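Alcohol dehydrogenase, zinc-containing (Thermotoga maritima, PDB 1VJ0) probably oxidises alcohols to aldehydes or ketones as a zinc-dependent dehydrogenase, and carries two bound zinc ions per chain. Local coordinates at residues S44-I49 with R82-N87. Numbering follows the deposited sequence.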
# COMPACT_ATOMS: atom_id res chain seq x y z
N SER A 44 -19.49 32.42 -1.11
CA SER A 44 -20.36 31.53 -1.86
C SER A 44 -20.27 31.79 -3.35
O SER A 44 -19.88 32.89 -3.74
CB SER A 44 -21.83 31.80 -1.49
OG SER A 44 -22.10 31.36 -0.18
N ILE A 45 -20.72 30.81 -4.14
CA ILE A 45 -20.76 30.86 -5.58
C ILE A 45 -22.21 30.67 -6.08
O ILE A 45 -22.83 29.66 -5.79
CB ILE A 45 -19.85 29.75 -6.23
CG1 ILE A 45 -18.44 29.85 -5.66
CG2 ILE A 45 -19.81 29.96 -7.74
CD1 ILE A 45 -18.15 28.99 -4.39
N LEU A 46 -22.73 31.65 -6.79
CA LEU A 46 -24.05 31.50 -7.40
C LEU A 46 -23.87 30.86 -8.75
O LEU A 46 -23.13 31.39 -9.60
CB LEU A 46 -24.72 32.84 -7.54
CG LEU A 46 -26.15 32.86 -8.06
CD1 LEU A 46 -27.10 31.99 -7.26
CD2 LEU A 46 -26.62 34.35 -8.05
N VAL A 47 -24.54 29.74 -8.96
CA VAL A 47 -24.36 28.91 -10.14
C VAL A 47 -25.69 28.73 -10.86
O VAL A 47 -26.70 28.40 -10.23
CB VAL A 47 -23.73 27.53 -9.76
CG1 VAL A 47 -23.56 26.61 -11.00
CG2 VAL A 47 -22.39 27.76 -9.06
N GLU A 48 -25.67 28.97 -12.16
CA GLU A 48 -26.76 28.61 -13.05
C GLU A 48 -26.66 27.13 -13.39
O GLU A 48 -25.64 26.67 -13.93
CB GLU A 48 -26.66 29.45 -14.34
CG GLU A 48 -27.76 29.12 -15.35
CD GLU A 48 -27.47 29.60 -16.76
OE1 GLU A 48 -26.41 30.24 -17.01
OE2 GLU A 48 -28.33 29.28 -17.61
N ILE A 49 -27.67 26.36 -13.02
CA ILE A 49 -27.69 24.92 -13.35
C ILE A 49 -27.89 24.72 -14.85
O ILE A 49 -28.82 25.29 -15.41
CB ILE A 49 -28.76 24.15 -12.54
CG1 ILE A 49 -28.46 24.15 -11.03
CG2 ILE A 49 -28.97 22.73 -13.05
CD1 ILE A 49 -27.26 23.29 -10.63
N ARG A 82 -22.82 26.94 -14.67
CA ARG A 82 -22.10 28.10 -15.06
C ARG A 82 -22.08 29.10 -13.93
O ARG A 82 -23.14 29.42 -13.35
CB ARG A 82 -22.76 28.72 -16.28
CG ARG A 82 -22.04 29.92 -16.83
CD ARG A 82 -22.76 30.66 -17.93
NE ARG A 82 -22.80 29.88 -19.18
CZ ARG A 82 -23.92 29.44 -19.77
NH1 ARG A 82 -25.14 29.71 -19.29
NH2 ARG A 82 -23.83 28.73 -20.90
N VAL A 83 -20.90 29.63 -13.66
CA VAL A 83 -20.72 30.62 -12.58
C VAL A 83 -21.46 31.90 -12.94
O VAL A 83 -21.27 32.47 -14.02
CB VAL A 83 -19.20 30.89 -12.28
CG1 VAL A 83 -19.04 31.95 -11.24
CG2 VAL A 83 -18.53 29.64 -11.80
N VAL A 84 -22.30 32.37 -12.02
CA VAL A 84 -22.96 33.65 -12.18
C VAL A 84 -22.19 34.69 -11.38
O VAL A 84 -21.84 35.72 -11.90
CB VAL A 84 -24.47 33.61 -11.74
CG1 VAL A 84 -25.14 35.00 -11.87
CG2 VAL A 84 -25.23 32.58 -12.54
N GLU A 85 -21.96 34.41 -10.11
CA GLU A 85 -21.22 35.30 -9.29
C GLU A 85 -20.53 34.58 -8.13
O GLU A 85 -20.91 33.48 -7.74
CB GLU A 85 -22.11 36.48 -8.86
CG GLU A 85 -23.01 36.23 -7.69
CD GLU A 85 -23.92 37.43 -7.37
OE1 GLU A 85 -24.63 37.91 -8.28
OE2 GLU A 85 -23.93 37.88 -6.17
N VAL A 86 -19.47 35.19 -7.66
CA VAL A 86 -18.72 34.75 -6.52
C VAL A 86 -18.69 35.90 -5.56
O VAL A 86 -18.27 37.00 -5.89
CB VAL A 86 -17.23 34.43 -6.85
CG1 VAL A 86 -16.56 33.84 -5.66
CG2 VAL A 86 -17.11 33.45 -8.04
N ASN A 87 -19.13 35.64 -4.34
CA ASN A 87 -19.10 36.64 -3.25
C ASN A 87 -17.70 36.65 -2.60
O ASN A 87 -17.49 35.95 -1.64
CB ASN A 87 -20.18 36.29 -2.20
CG ASN A 87 -20.07 37.14 -0.95
OD1 ASN A 87 -18.95 37.39 -0.46
ND2 ASN A 87 -21.21 37.57 -0.40
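Arg-82 pairs with Glu-48 through both backbone and side chain. Its N donates to Glu-48 O, and its O accepts from Glu-48 N at 2.8 Å. The two side chains run alongside each other, each with CG anti to its own backbone N. The arginine then bends at chi3 (-70°), and its NH1 reaches Glu-48 OE1 at 2.7 Å. This salt bridge is tilted: OE1 lies near the guanidinium plane, but NH1 sits above the carboxylate plane, and the two planes are 50° apart. A glutamine at Glu-48 would remove the negative charge and would probably weaken this tie to the arginine. Val-83 turns to the other face, where its CG1 meets Ile-45 CG2 at 4.1 Å. Val-83 also packs on Ile-104 of strand 103-106. Val-84 and Glu-85 then both oppose Leu-46, a classic beta bulge in the antiparallel pairing of strands 45-54 and 78-86 within the GroES-like domain. Leu-46 O takes two bonds, a short one from Val-84 N (2.7 Å) and a longer one from Glu-85 N (3.3 Å). Val-84 lies beside Leu-46, with Val-84 CB 4.1 Å from Leu-46 CG, and both also touch Leu-16. Glu-85 crosses Leu-46 obliquely, its CG 3.8 Å from Leu-46 CB, while its O accepts from Leu-46 N. Val-86 forms a non-hydrogen-bonded pair with Ile-45. Asn-87 N closes the ladder with a nearly straight bond (171°) to Ser-44 O.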